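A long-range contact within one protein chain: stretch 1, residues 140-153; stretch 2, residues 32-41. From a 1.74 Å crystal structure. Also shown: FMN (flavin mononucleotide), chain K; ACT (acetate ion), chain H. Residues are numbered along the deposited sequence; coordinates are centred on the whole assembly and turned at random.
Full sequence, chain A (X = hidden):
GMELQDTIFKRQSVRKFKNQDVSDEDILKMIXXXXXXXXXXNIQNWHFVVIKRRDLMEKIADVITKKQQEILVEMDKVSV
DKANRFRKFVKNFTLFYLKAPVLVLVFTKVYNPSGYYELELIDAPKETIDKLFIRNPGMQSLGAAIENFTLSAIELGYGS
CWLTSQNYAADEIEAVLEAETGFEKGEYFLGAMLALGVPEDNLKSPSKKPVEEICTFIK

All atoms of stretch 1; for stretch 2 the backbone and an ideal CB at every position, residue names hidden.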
# COMPACT_ATOMS: atom_id res chain seq x y z
N GLN A 140 2.06 0.36 -2.84
CA GLN A 140 1.20 1.34 -2.22
C GLN A 140 -0.21 1.21 -2.78
O GLN A 140 -1.20 1.30 -2.05
CB GLN A 140 1.72 2.75 -2.46
CG GLN A 140 3.03 3.11 -1.81
CD GLN A 140 3.32 4.59 -1.90
OE1 GLN A 140 2.46 5.40 -1.68
NE2 GLN A 140 4.56 4.94 -2.23
N SER A 141 -0.31 1.03 -4.10
CA SER A 141 -1.60 0.86 -4.78
C SER A 141 -2.32 -0.38 -4.25
O SER A 141 -3.53 -0.33 -3.93
CB SER A 141 -1.42 0.75 -6.30
OG SER A 141 -0.74 1.90 -6.84
N LEU A 142 -1.61 -1.50 -4.17
CA LEU A 142 -2.22 -2.73 -3.64
C LEU A 142 -2.77 -2.53 -2.22
O LEU A 142 -3.91 -2.95 -1.89
CB LEU A 142 -1.21 -3.88 -3.65
CG LEU A 142 -1.79 -5.24 -3.27
CD1 LEU A 142 -2.87 -5.66 -4.30
CD2 LEU A 142 -0.72 -6.30 -3.17
N GLY A 143 -1.99 -1.85 -1.38
CA GLY A 143 -2.43 -1.54 -0.02
C GLY A 143 -3.70 -0.72 0.04
O GLY A 143 -4.59 -0.97 0.88
N ALA A 144 -3.81 0.25 -0.86
CA ALA A 144 -5.03 1.04 -0.97
C ALA A 144 -6.24 0.15 -1.27
O ALA A 144 -7.29 0.25 -0.62
CB ALA A 144 -4.87 2.14 -2.02
N ALA A 145 -6.09 -0.77 -2.23
CA ALA A 145 -7.19 -1.72 -2.55
C ALA A 145 -7.56 -2.62 -1.38
O ALA A 145 -8.74 -2.82 -1.05
CB ALA A 145 -6.82 -2.55 -3.79
N ILE A 146 -6.54 -3.19 -0.75
CA ILE A 146 -6.79 -4.15 0.35
C ILE A 146 -7.36 -3.42 1.57
O ILE A 146 -8.26 -3.95 2.27
CB ILE A 146 -5.52 -4.97 0.69
CG1 ILE A 146 -5.10 -5.90 -0.46
CG2 ILE A 146 -5.72 -5.78 1.96
CD1 ILE A 146 -3.70 -6.50 -0.31
N GLU A 147 -6.98 -2.16 1.77
CA GLU A 147 -7.64 -1.37 2.83
C GLU A 147 -9.11 -1.09 2.55
O GLU A 147 -9.91 -1.24 3.44
CB GLU A 147 -6.83 -0.12 3.16
CG GLU A 147 -7.37 0.71 4.32
CD GLU A 147 -7.20 0.08 5.71
OE1 GLU A 147 -6.71 -1.06 5.81
OE2 GLU A 147 -7.57 0.78 6.71
N ASN A 148 -9.47 -0.78 1.29
CA ASN A 148 -10.86 -0.61 0.91
C ASN A 148 -11.69 -1.88 1.16
O ASN A 148 -12.81 -1.83 1.65
CB ASN A 148 -10.95 -0.20 -0.58
CG ASN A 148 -10.76 1.30 -0.82
OD1 ASN A 148 -10.30 2.04 0.03
ND2 ASN A 148 -11.12 1.73 -2.04
N PHE A 149 -11.10 -3.03 0.82
CA PHE A 149 -11.69 -4.35 1.08
C PHE A 149 -11.89 -4.51 2.59
O PHE A 149 -12.99 -4.84 3.06
CB PHE A 149 -10.75 -5.45 0.59
CG PHE A 149 -11.32 -6.84 0.63
CD1 PHE A 149 -11.50 -7.51 1.84
CD2 PHE A 149 -11.60 -7.52 -0.56
CE1 PHE A 149 -12.01 -8.82 1.87
CE2 PHE A 149 -12.11 -8.81 -0.52
CZ PHE A 149 -12.31 -9.45 0.68
N THR A 150 -10.83 -4.27 3.34
CA THR A 150 -10.82 -4.41 4.81
C THR A 150 -11.93 -3.62 5.50
O THR A 150 -12.68 -4.13 6.35
CB THR A 150 -9.45 -3.96 5.33
OG1 THR A 150 -8.46 -4.86 4.84
CG2 THR A 150 -9.41 -3.92 6.87
N LEU A 151 -12.05 -2.35 5.12
CA LEU A 151 -13.04 -1.49 5.72
C LEU A 151 -14.44 -1.94 5.34
O LEU A 151 -15.39 -1.87 6.14
CB LEU A 151 -12.77 -0.03 5.33
CG LEU A 151 -11.44 0.58 5.81
CD1 LEU A 151 -11.35 1.99 5.33
CD2 LEU A 151 -11.28 0.49 7.38
N SER A 152 -14.59 -2.39 4.10
CA SER A 152 -15.89 -2.83 3.59
C SER A 152 -16.36 -4.09 4.29
O SER A 152 -17.53 -4.22 4.63
CB SER A 152 -15.80 -3.05 2.08
OG SER A 152 -15.44 -1.83 1.45
N ALA A 153 -15.42 -5.01 4.52
CA ALA A 153 -15.70 -6.21 5.32
C ALA A 153 -16.30 -5.83 6.66
O ALA A 153 -17.33 -6.39 7.07
CB ALA A 153 -14.42 -7.05 5.53
N UNK A 32 -15.57 -5.09 -5.02
CA UNK A 32 -15.95 -3.90 -5.80
C UNK A 32 -15.35 -2.65 -5.17
O UNK A 32 -14.83 -1.80 -5.85
CB UNK A 32 -17.47 -3.77 -5.89
N UNK A 33 -15.40 -2.58 -3.85
CA UNK A 33 -14.80 -1.45 -3.13
C UNK A 33 -13.29 -1.42 -3.32
O UNK A 33 -12.72 -0.36 -3.54
CB UNK A 33 -15.14 -1.52 -1.64
N UNK A 34 -12.64 -2.58 -3.19
CA UNK A 34 -11.20 -2.69 -3.43
C UNK A 34 -10.81 -2.14 -4.80
O UNK A 34 -9.80 -1.43 -4.97
CB UNK A 34 -10.76 -4.15 -3.31
N UNK A 35 -11.61 -2.49 -5.80
CA UNK A 35 -11.36 -2.10 -7.20
C UNK A 35 -11.52 -0.62 -7.49
O UNK A 35 -11.09 -0.14 -8.54
CB UNK A 35 -12.30 -2.88 -8.12
N UNK A 36 -12.15 0.09 -6.57
CA UNK A 36 -12.29 1.54 -6.66
C UNK A 36 -11.09 2.30 -6.08
O UNK A 36 -11.07 3.53 -6.15
CB UNK A 36 -13.57 1.97 -5.94
N UNK A 37 -10.11 1.60 -5.49
CA UNK A 37 -8.93 2.22 -4.91
C UNK A 37 -8.12 2.92 -5.97
O UNK A 37 -8.11 2.49 -7.13
CB UNK A 37 -8.07 1.18 -4.19
N UNK A 38 -7.38 3.97 -5.58
CA UNK A 38 -6.50 4.63 -6.53
C UNK A 38 -5.34 3.69 -6.81
O UNK A 38 -5.07 2.80 -6.00
CB UNK A 38 -6.01 5.98 -6.00
N UNK A 39 -4.72 3.87 -7.96
CA UNK A 39 -3.54 3.11 -8.30
C UNK A 39 -2.71 3.85 -9.32
O UNK A 39 -3.23 4.63 -10.10
CB UNK A 39 -3.92 1.72 -8.82
N UNK A 40 -1.40 3.58 -9.32
CA UNK A 40 -0.49 4.29 -10.22
C UNK A 40 -0.90 4.12 -11.66
O UNK A 40 -1.02 3.00 -12.15
CB UNK A 40 0.95 3.80 -10.03
N UNK A 41 -1.15 5.24 -12.34
CA UNK A 41 -1.54 5.24 -13.76
C UNK A 41 -2.74 4.29 -14.01
O UNK A 41 -2.87 3.69 -15.08
CB UNK A 41 -0.35 4.83 -14.63
N1 FMN K . -1.82 10.85 -10.06
C2 FMN K . -1.09 11.88 -10.61
O2 FMN K . -1.66 12.74 -11.29
N3 FMN K . 0.28 11.94 -10.42
C4 FMN K . 0.95 10.98 -9.69
O4 FMN K . 2.15 11.14 -9.44
C4A FMN K . 0.23 9.92 -9.14
N5 FMN K . 0.83 8.92 -8.40
C5A FMN K . 0.10 7.91 -7.82
C6 FMN K . 0.72 6.95 -7.01
C7 FMN K . -0.03 5.91 -6.45
C7M FMN K . 0.64 5.09 -5.38
C8 FMN K . -1.41 5.89 -6.59
C8M FMN K . -2.27 5.06 -5.66
C9 FMN K . -2.03 6.87 -7.39
C9A FMN K . -1.30 7.89 -7.98
N10 FMN K . -1.89 8.84 -8.78
C10 FMN K . -1.16 9.88 -9.32
C1' FMN K . -3.36 8.79 -9.10
C2' FMN K . -3.75 7.82 -10.22
O2' FMN K . -3.37 8.34 -11.53
C3' FMN K . -5.27 7.55 -10.18
O3' FMN K . -5.62 6.93 -8.96
C4' FMN K . -5.77 6.65 -11.32
O4' FMN K . -5.55 7.18 -12.59
C5' FMN K . -7.28 6.45 -11.22
O5' FMN K . -7.97 7.67 -11.25
P FMN K . -8.93 8.04 -10.00
O1P FMN K . -9.56 9.39 -10.26
O2P FMN K . -8.05 8.04 -8.78
O3P FMN K . -10.02 7.01 -9.88
C ACT H . -0.10 8.51 -12.29
O ACT H . -0.16 7.64 -11.43
OXT ACT H . -1.17 8.75 -12.82
CH3 ACT H . 1.16 9.22 -12.64

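Position 32 lies on a helix, and its CB reaches nothing of stretch 1. Almost any helix-compatible residue would suit, long polar ones included. It is Lys32, which makes no contact here.

Position 33 is helical, and its CB points toward stretch 1. The ideal CB sits a tight 3.1 Å from Ser152 OG and 4.0 Å from Asn148 O. A small residue fits best. It is Ala33. The Ser152 hydroxyl is turned to its own helix, donating to Asn148 O (2.6 Å from Ser152 OG). The backbone gives the polar link: Asn148 ND2 donates to Ala33 O at 3.0 Å. The acceptor is a main-chain carbonyl, so this bond does not reveal the side chain.

At position 34 the helices come close, with its CA 4.2 Å from Ala145 CA. The CB points sideways, 3.3 Å from Ala145 O and 4.1 Å from Phe149 CB. Alanine, or perhaps serine, would suit. It is Ala34. Its CB lies at the edge of the Phe149 ring, near the ring plane. The close approach also allows reciprocal CA-H...O contacts: Ala34 CA to Ala145 O at 3.4 Å, and Ala145 CA to Ala34 O at 3.6 Å.

Position 35 points away, and its phi/psi (-68/-16) does not demand glycine. Many residues would suit. It is Gly35.

Position 36 points sideways, its CB 4.6 Å from Asn148 ND2. Small or polar residues are plausible. It is Ala36; a water links Ala36 O, weakly, to Asn148 ND2.

Position 37 has an extended backbone (-64/152) and points its CB toward stretch 1. The CB is 3.4 Å from Ala145 N and 3.8 Å from Asn148 ND2, so a small residue is favoured. It is Ala37. Its CB packs 4.0 Å from Ala144 CB and 3.9 Å from Ala145 CB.

Position 38 has phi -71, which permits proline, and its CB points sideways. Other apolar residues could also fit. It is Pro38. Its CD lies 4.1 Å from Ala144 CB, and its CB is 3.4 Å from FMN O3'.

Position 39 is extended, with its CB 3.7 Å from Ser141 CB. Alanine or serine would suit. It is Ser39, whose backbone N donates a weak hydrogen bond to FMN O3' at 3.3 Å.

Position 40 places its ideal CB 4.1 Å from Ser141 OG. Its phi/psi of -58/122 suits many residues. It is Gly40, whose N donates to Ser141 OG at 3.1 Å.

Position 41 is out of reach, with positive phi. Asparagine or glycine would suit. It is Lys41, whose N donates to acetate O at 2.8 Å.

Stretch 2, residues 32-41: KAAGAAPSGK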
# COMPACT_ATOMS: atom_id res chain seq x y z
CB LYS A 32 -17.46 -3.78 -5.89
CG LYS A 32 -17.92 -2.68 -6.85
CD LYS A 32 -19.42 -2.56 -6.87
CE LYS A 32 -19.86 -1.38 -7.72
NZ LYS A 32 -19.60 -1.70 -9.15
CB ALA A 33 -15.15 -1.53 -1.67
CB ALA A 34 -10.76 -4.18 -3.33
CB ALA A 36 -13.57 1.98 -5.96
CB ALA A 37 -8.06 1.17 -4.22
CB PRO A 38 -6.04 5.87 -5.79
CG PRO A 38 -6.10 5.47 -4.29
CD PRO A 38 -7.28 4.55 -4.22
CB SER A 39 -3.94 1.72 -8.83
OG SER A 39 -4.63 1.81 -10.06
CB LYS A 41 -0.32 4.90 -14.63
CG LYS A 41 0.66 6.06 -14.72
CD LYS A 41 1.85 5.78 -15.62
CE LYS A 41 2.95 6.85 -15.43
NZ LYS A 41 4.14 6.66 -16.36
O HOH W 1 -11.89 4.40 -3.49
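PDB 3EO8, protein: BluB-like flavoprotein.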